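Local coordinates for flavin-nucleotide-binding protein (Azotobacter vinelandii, PDB 6RK0) that binds heme b and FAD and probably works as a low-potential terminal oxidase associated with the iron-only nitrogenase, at residues G97-N110 with D180-I194. Sequence-based numbering, arbitrary orientation. Where two conformers were deposited one is given.
With HEM (protoporphyrin IX containing Fe), chain H.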
loop_
_atom_site.group_PDB
_atom_site.type_symbol
_atom_site.label_atom_id
_atom_site.label_comp_id
_atom_site.label_asym_id
_atom_site.label_seq_id
_atom_site.Cartn_x
_atom_site.Cartn_y
_atom_site.Cartn_z
ATOM N N GLY A 97 0.220 -3.461 -12.865
ATOM C CA GLY A 97 -0.712 -3.778 -13.934
ATOM C C GLY A 97 -1.662 -4.865 -13.504
ATOM O O GLY A 97 -1.370 -5.632 -12.592
ATOM N N LEU A 98 -2.802 -4.939 -14.192
ATOM C CA LEU A 98 -3.755 -6.037 -14.061
ATOM C C LEU A 98 -3.511 -7.011 -15.215
ATOM O O LEU A 98 -3.482 -6.600 -16.382
ATOM C CB LEU A 98 -5.187 -5.516 -14.100
ATOM C CG LEU A 98 -6.253 -6.585 -13.922
ATOM C CD1 LEU A 98 -6.186 -7.249 -12.554
ATOM C CD2 LEU A 98 -7.643 -6.025 -14.162
ATOM N N VAL A 99 -3.301 -8.290 -14.879
ATOM C CA VAL A 99 -2.965 -9.325 -15.851
ATOM C C VAL A 99 -4.233 -10.145 -16.126
ATOM O O VAL A 99 -4.770 -10.819 -15.227
ATOM C CB VAL A 99 -1.806 -10.200 -15.340
ATOM C CG1 VAL A 99 -1.513 -11.324 -16.334
ATOM C CG2 VAL A 99 -0.547 -9.377 -15.093
ATOM N N ILE A 100 -4.729 -10.029 -17.362
ATOM C CA ILE A 100 -5.970 -10.633 -17.820
ATOM C C ILE A 100 -5.606 -11.894 -18.602
ATOM O O ILE A 100 -4.985 -11.833 -19.671
ATOM C CB ILE A 100 -6.722 -9.653 -18.722
ATOM C CG1 ILE A 100 -7.095 -8.381 -17.940
ATOM C CG2 ILE A 100 -7.966 -10.292 -19.319
ATOM C CD1 ILE A 100 -7.535 -7.217 -18.764
ATOM N N ALA A 101 -5.963 -13.049 -18.054
ATOM C CA ALA A 101 -5.646 -14.342 -18.633
ATOM C C ALA A 101 -6.892 -14.954 -19.271
ATOM O O ALA A 101 -8.009 -14.460 -19.129
ATOM C CB ALA A 101 -5.087 -15.262 -17.574
ATOM N N ARG A 102 -6.698 -16.082 -19.970
ATOM C CA ARG A 102 -7.789 -16.836 -20.582
ATOM C C ARG A 102 -8.614 -17.596 -19.564
ATOM O O ARG A 102 -9.776 -17.903 -19.847
ATOM C CB ARG A 102 -7.205 -17.796 -21.622
ATOM C CG ARG A 102 -6.541 -17.107 -22.769
ATOM C CD ARG A 102 -5.497 -17.974 -23.473
ATOM N NE ARG A 102 -4.842 -17.255 -24.542
ATOM C CZ ARG A 102 -3.915 -16.316 -24.368
ATOM N NH1 ARG A 102 -3.369 -16.113 -23.157
ATOM N NH2 ARG A 102 -3.453 -15.635 -25.406
ATOM N N SER A 103 -8.032 -17.949 -18.420
ATOM C CA SER A 103 -8.762 -18.550 -17.313
ATOM C C SER A 103 -8.715 -17.626 -16.111
ATOM O O SER A 103 -7.705 -16.939 -15.877
ATOM C CB SER A 103 -8.209 -19.932 -16.941
ATOM O OG SER A 103 -6.976 -19.820 -16.247
ATOM N N ALA A 104 -9.788 -17.641 -15.323
ATOM C CA ALA A 104 -9.835 -16.830 -14.114
ATOM C C ALA A 104 -8.688 -17.168 -13.164
ATOM O O ALA A 104 -8.081 -16.279 -12.555
ATOM C CB ALA A 104 -11.183 -17.035 -13.442
ATOM N N TYR A 105 -8.374 -18.464 -13.041
ATOM C CA TYR A 105 -7.357 -18.943 -12.133
ATOM C C TYR A 105 -6.005 -18.300 -12.421
ATOM O O TYR A 105 -5.203 -18.165 -11.497
ATOM C CB TYR A 105 -7.262 -20.464 -12.323
ATOM C CG TYR A 105 -6.343 -21.207 -11.410
ATOM C CD1 TYR A 105 -6.714 -21.499 -10.096
ATOM C CD2 TYR A 105 -5.129 -21.693 -11.856
ATOM C CE1 TYR A 105 -5.942 -22.261 -9.262
ATOM C CE2 TYR A 105 -4.317 -22.456 -11.013
ATOM C CZ TYR A 105 -4.737 -22.735 -9.715
ATOM O OH TYR A 105 -3.955 -23.504 -8.843
ATOM N N ASN A 106 -5.711 -17.966 -13.689
ATOM C CA ASN A 106 -4.435 -17.365 -14.034
ATOM C C ASN A 106 -4.490 -15.839 -14.219
ATOM O O ASN A 106 -3.496 -15.248 -14.667
ATOM C CB ASN A 106 -3.837 -18.082 -15.236
ATOM C CG ASN A 106 -3.194 -19.363 -14.831
ATOM O OD1 ASN A 106 -2.397 -19.388 -13.891
ATOM N ND2 ASN A 106 -3.496 -20.445 -15.536
ATOM N N PHE A 107 -5.570 -15.178 -13.814
ATOM C CA PHE A 107 -5.488 -13.724 -13.667
ATOM C C PHE A 107 -4.402 -13.398 -12.641
ATOM O O PHE A 107 -4.055 -14.204 -11.769
ATOM C CB PHE A 107 -6.829 -13.130 -13.195
ATOM C CG PHE A 107 -7.762 -12.751 -14.310
ATOM C CD1 PHE A 107 -8.119 -13.663 -15.293
ATOM C CD2 PHE A 107 -8.284 -11.458 -14.388
ATOM C CE1 PHE A 107 -9.000 -13.307 -16.323
ATOM C CE2 PHE A 107 -9.159 -11.097 -15.420
ATOM C CZ PHE A 107 -9.493 -12.040 -16.372
ATOM N N ASN A 108 -3.848 -12.193 -12.743
ATOM C CA ASN A 108 -2.735 -11.892 -11.870
ATOM C C ASN A 108 -2.528 -10.395 -11.864
ATOM O O ASN A 108 -3.369 -9.626 -12.358
ATOM C CB ASN A 108 -1.494 -12.708 -12.282
ATOM C CG ASN A 108 -0.695 -13.159 -11.097
ATOM O OD1 ASN A 108 -0.041 -12.363 -10.433
ATOM N ND2 ASN A 108 -0.766 -14.433 -10.794
ATOM N N CYS A 109 -1.405 -9.963 -11.309
ATOM C CA CYS A 109 -1.030 -8.566 -11.435
ATOM C C CYS A 109 0.475 -8.489 -11.586
ATOM O O CYS A 109 1.212 -9.342 -11.091
ATOM C CB CYS A 109 -1.503 -7.686 -10.273
ATOM S SG CYS A 109 -0.569 -7.907 -8.737
ATOM N N ASN A 110 0.915 -7.472 -12.307
ATOM C CA ASN A 110 2.335 -7.134 -12.334
ATOM C C ASN A 110 2.596 -6.228 -11.144
ATOM O O ASN A 110 1.753 -5.403 -10.765
ATOM C CB ASN A 110 2.725 -6.503 -13.656
ATOM C CG ASN A 110 2.795 -7.550 -14.756
ATOM O OD1 ASN A 110 3.120 -8.723 -14.462
ATOM N ND2 ASN A 110 2.511 -7.169 -15.984
ATOM N N ASP A 180 -0.899 -18.409 -19.233
ATOM C CA ASP A 180 -1.990 -19.362 -19.142
ATOM C C ASP A 180 -1.455 -20.793 -19.166
ATOM O O ASP A 180 -0.329 -21.077 -19.594
ATOM C CB ASP A 180 -2.975 -19.152 -20.283
ATOM C CG ASP A 180 -4.015 -18.089 -19.943
ATOM O OD1 ASP A 180 -4.799 -18.342 -18.986
ATOM O OD2 ASP A 180 -4.053 -17.028 -20.611
ATOM N N ASP A 181 -2.291 -21.711 -18.699
ATOM C CA ASP A 181 -2.023 -23.134 -18.942
ATOM C C ASP A 181 -1.867 -23.327 -20.447
ATOM O O ASP A 181 -2.641 -22.782 -21.237
ATOM C CB ASP A 181 -3.224 -23.967 -18.488
ATOM C CG ASP A 181 -3.499 -23.907 -17.026
ATOM O OD1 ASP A 181 -2.689 -23.408 -16.218
ATOM O OD2 ASP A 181 -4.606 -24.403 -16.645
ATOM N N GLU A 182 -0.893 -24.152 -20.840
ATOM C CA GLU A 182 -0.620 -24.305 -22.269
ATOM C C GLU A 182 -1.826 -24.817 -23.032
ATOM O O GLU A 182 -2.016 -24.473 -24.215
ATOM C CB GLU A 182 0.587 -25.200 -22.481
ATOM C CG GLU A 182 1.893 -24.480 -22.257
ATOM C CD GLU A 182 2.099 -23.228 -23.145
ATOM O OE1 GLU A 182 1.640 -23.199 -24.300
ATOM O OE2 GLU A 182 2.745 -22.264 -22.675
ATOM N N GLU A 183 -2.645 -25.653 -22.387
ATOM C CA GLU A 183 -3.797 -26.167 -23.107
ATOM C C GLU A 183 -4.884 -25.132 -23.337
ATOM O O GLU A 183 -5.836 -25.450 -24.046
ATOM C CB GLU A 183 -4.372 -27.378 -22.396
ATOM C CG GLU A 183 -4.808 -27.064 -20.993
ATOM C CD GLU A 183 -3.746 -27.370 -19.917
ATOM O OE1 GLU A 183 -2.520 -27.098 -20.111
ATOM O OE2 GLU A 183 -4.162 -27.890 -18.853
ATOM N N ASP A 184 -4.793 -23.926 -22.779
ATOM C CA ASP A 184 -5.838 -22.920 -22.937
ATOM C C ASP A 184 -5.611 -21.954 -24.089
ATOM O O ASP A 184 -6.459 -21.097 -24.340
ATOM C CB ASP A 184 -5.986 -22.140 -21.629
ATOM C CG ASP A 184 -6.587 -22.973 -20.493
ATOM O OD1 ASP A 184 -7.288 -23.963 -20.777
ATOM O OD2 ASP A 184 -6.372 -22.610 -19.323
ATOM N N TYR A 185 -4.502 -22.084 -24.820
ATOM C CA TYR A 185 -4.178 -21.100 -25.849
ATOM C C TYR A 185 -5.045 -21.173 -27.096
ATOM O O TYR A 185 -4.956 -20.249 -27.906
ATOM C CB TYR A 185 -2.677 -21.113 -26.160
ATOM C CG TYR A 185 -1.904 -20.336 -25.119
ATOM C CD1 TYR A 185 -1.710 -18.963 -25.250
ATOM C CD2 TYR A 185 -1.457 -20.946 -23.967
ATOM C CE1 TYR A 185 -1.074 -18.228 -24.266
ATOM C CE2 TYR A 185 -0.820 -20.241 -22.969
ATOM C CZ TYR A 185 -0.609 -18.867 -23.120
ATOM O OH TYR A 185 -0.001 -18.175 -22.109
ATOM N N ALA A 186 -5.868 -22.205 -27.266
ATOM C CA ALA A 186 -6.840 -22.190 -28.352
ATOM C C ALA A 186 -8.188 -21.619 -27.915
ATOM O O ALA A 186 -9.106 -21.497 -28.750
ATOM C CB ALA A 186 -7.059 -23.600 -28.912
ATOM N N PHE A 187 -8.349 -21.262 -26.618
ATOM C CA PHE A 187 -9.635 -20.790 -26.160
ATOM C C PHE A 187 -9.851 -19.346 -26.622
ATOM O O PHE A 187 -8.965 -18.502 -26.443
ATOM C CB PHE A 187 -9.776 -20.895 -24.636
ATOM C CG PHE A 187 -11.176 -20.606 -24.196
ATOM C CD1 PHE A 187 -12.138 -21.596 -24.255
ATOM C CD2 PHE A 187 -11.581 -19.331 -23.857
ATOM C CE1 PHE A 187 -13.454 -21.306 -23.960
ATOM C CE2 PHE A 187 -12.896 -19.054 -23.568
ATOM C CZ PHE A 187 -13.826 -20.037 -23.583
ATOM N N PRO A 188 -10.995 -19.028 -27.211
ATOM C CA PRO A 188 -11.172 -17.671 -27.822
ATOM C C PRO A 188 -11.572 -16.619 -26.787
ATOM O O PRO A 188 -12.730 -16.176 -26.676
ATOM C CB PRO A 188 -12.291 -17.900 -28.844
ATOM C CG PRO A 188 -13.107 -18.987 -28.220
ATOM C CD PRO A 188 -12.127 -19.928 -27.552
ATOM N N SER A 189 -10.581 -16.160 -26.027
ATOM C CA SER A 189 -10.752 -15.049 -25.109
ATOM C C SER A 189 -9.523 -14.145 -25.202
ATOM O O SER A 189 -8.424 -14.607 -25.517
ATOM C CB SER A 189 -11.043 -15.538 -23.686
ATOM O OG SER A 189 -11.458 -14.477 -22.830
ATOM N N TRP A 190 -9.724 -12.849 -24.987
ATOM C CA TRP A 190 -8.671 -11.850 -25.111
ATOM C C TRP A 190 -7.868 -11.792 -23.825
ATOM O O TRP A 190 -8.436 -11.587 -22.742
ATOM C CB TRP A 190 -9.336 -10.502 -25.373
ATOM C CG TRP A 190 -8.369 -9.385 -25.689
ATOM C CD1 TRP A 190 -7.999 -8.970 -26.918
ATOM C CD2 TRP A 190 -7.619 -8.579 -24.755
ATOM N NE1 TRP A 190 -7.088 -7.933 -26.819
ATOM C CE2 TRP A 190 -6.841 -7.667 -25.499
ATOM C CE3 TRP A 190 -7.560 -8.511 -23.357
ATOM C CZ2 TRP A 190 -6.024 -6.697 -24.891
ATOM C CZ3 TRP A 190 -6.734 -7.553 -22.761
ATOM C CH2 TRP A 190 -5.967 -6.690 -23.530
ATOM N N ALA A 191 -6.552 -11.901 -23.937
ATOM C CA ALA A 191 -5.663 -11.808 -22.801
ATOM C C ALA A 191 -4.748 -10.611 -22.988
ATOM O O ALA A 191 -4.508 -10.144 -24.119
ATOM C CB ALA A 191 -4.858 -13.090 -22.669
ATOM N N GLY A 192 -4.194 -10.111 -21.888
ATOM C CA GLY A 192 -3.305 -8.966 -21.998
ATOM C C GLY A 192 -3.104 -8.339 -20.627
ATOM O O GLY A 192 -3.342 -8.980 -19.602
ATOM N N VAL A 193 -2.604 -7.108 -20.638
ATOM C CA VAL A 193 -2.251 -6.417 -19.399
ATOM C C VAL A 193 -2.815 -5.004 -19.466
ATOM O O VAL A 193 -2.693 -4.323 -20.494
ATOM C CB VAL A 193 -0.712 -6.371 -19.200
ATOM C CG1 VAL A 193 -0.330 -5.522 -17.983
ATOM C CG2 VAL A 193 -0.166 -7.761 -19.095
ATOM N N ILE A 194 -3.389 -4.556 -18.355
ATOM C CA ILE A 194 -3.756 -3.152 -18.193
ATOM C C ILE A 194 -2.673 -2.523 -17.318
ATOM O O ILE A 194 -2.643 -2.787 -16.101
ATOM C CB ILE A 194 -5.138 -2.944 -17.565
ATOM C CG1 ILE A 194 -6.234 -3.659 -18.318
ATOM C CG2 ILE A 194 -5.376 -1.432 -17.464
ATOM C CD1 ILE A 194 -7.580 -3.581 -17.634
HETATM C CHA HEM H . -2.721 -16.310 -6.334
HETATM C CHB HEM H . -4.173 -12.254 -8.430
HETATM C CHC HEM H . -8.333 -14.342 -9.564
HETATM C CHD HEM H . -6.755 -18.505 -7.756
HETATM C C1A HEM H . -2.754 -15.021 -6.820
HETATM C C2A HEM H . -1.662 -14.080 -6.678
HETATM C C3A HEM H . -2.054 -12.938 -7.265
HETATM C C4A HEM H . -3.412 -13.175 -7.772
HETATM C CMA HEM H . -1.334 -11.605 -7.454
HETATM C CAA HEM H . -0.310 -14.359 -6.036
HETATM C CBA HEM H . 0.660 -15.090 -6.976
HETATM C CGA HEM H . 2.044 -14.937 -6.409
HETATM O O1A HEM H . 2.880 -14.190 -6.998
HETATM O O2A HEM H . 2.352 -15.527 -5.341
HETATM C C1B HEM H . -5.442 -12.467 -8.942
HETATM C C2B HEM H . -6.251 -11.463 -9.605
HETATM C C3B HEM H . -7.402 -12.046 -9.900
HETATM C C4B HEM H . -7.320 -13.427 -9.457
HETATM C CMB HEM H . -5.855 -10.021 -9.854
HETATM C CAB HEM H . -8.659 -11.517 -10.593
HETATM C CBB HEM H . -8.773 -10.371 -11.242
HETATM C C1C HEM H . -8.289 -15.664 -9.149
HETATM C C2C HEM H . -9.336 -16.633 -9.309
HETATM C C3C HEM H . -8.902 -17.793 -8.866
HETATM C C4C HEM H . -7.540 -17.572 -8.398
HETATM C CMC HEM H . -10.720 -16.301 -9.833
HETATM C CAC HEM H . -9.570 -19.146 -8.831
HETATM C CBC HEM H . -10.390 -19.511 -9.822
HETATM C C1D HEM H . -5.540 -18.263 -7.146
HETATM C C2D HEM H . -4.744 -19.231 -6.434
HETATM C C3D HEM H . -3.619 -18.612 -6.052
HETATM C C4D HEM H . -3.703 -17.246 -6.525
HETATM C CMD HEM H . -5.149 -20.683 -6.168
HETATM C CAD HEM H . -2.421 -19.234 -5.338
HETATM C CBD HEM H . -1.373 -19.666 -6.393
HETATM C CGD HEM H . -0.329 -20.543 -5.751
HETATM O O1D HEM H . 0.574 -19.994 -5.064
HETATM O O2D HEM H . -0.338 -21.777 -5.945
HETATM N NA HEM H . -3.814 -14.463 -7.500
HETATM N NB HEM H . -6.109 -13.666 -8.878
HETATM N NC HEM H . -7.188 -16.252 -8.568
HETATM N ND HEM H . -4.881 -17.050 -7.205
HETATM FE FE HEM H . -5.506 -15.346 -8.004
HETATM O O HOH W 1 -9.283 -13.870 -21.499
HETATM O O HOH W 2 -6.313 -18.089 -26.840
HETATM O O HOH W 3 -4.994 -20.735 -18.036
HETATM O O HOH W 4 -4.628 -15.972 -9.792
#
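An antiparallel ladder between strands 88-100 and 192-200, in the sheet of the flavin-binding domain, joins Leu98 and Ile100 to Ile194 and Gly192; a strand of the second subunit continues the sheet beyond Gly192 and Val193. Each pair is hydrogen-bonded both ways, Ile100 N reaching Gly192 O at 2.8 Å. Ile100 CG1 lies anti to its carbonyl carbon (chi1 -62°), which sends CD1 against Ile194 CD1 at 3.8 Å and to the edge of the Trp190 ring; branched aliphatics suit this buried face. Gly192 suits its place because a beta-carbon would strike both the Trp190 ring and the preceding carbonyl oxygen. Beyond the ladder, in a fold consistent with the split barrel of the pyridoxamine 5'-phosphate oxidase family, Asp180 grips the loop between strands 88-100 and 108-118. Its OD2 takes Arg102 N on the syn side at 2.9 Å and Arg102 NH1 on the anti side at 2.8 Å, the latter a salt bridge with guanidinium and carboxylate planes 87° apart. The long, extended arginine slides between Tyr185 CE1 and Ala191 CB, over opposite guanidinium faces, and also bridges to Asp206 of the second subunit. A leucine here would probably leave Asp180 and that Asp206 without their shared cationic mate. Asn106 ND2 meets Asp181 OD1 from above the carboxylate plane. Tyr105 O and Phe107 O accept from the water ligating the heme iron.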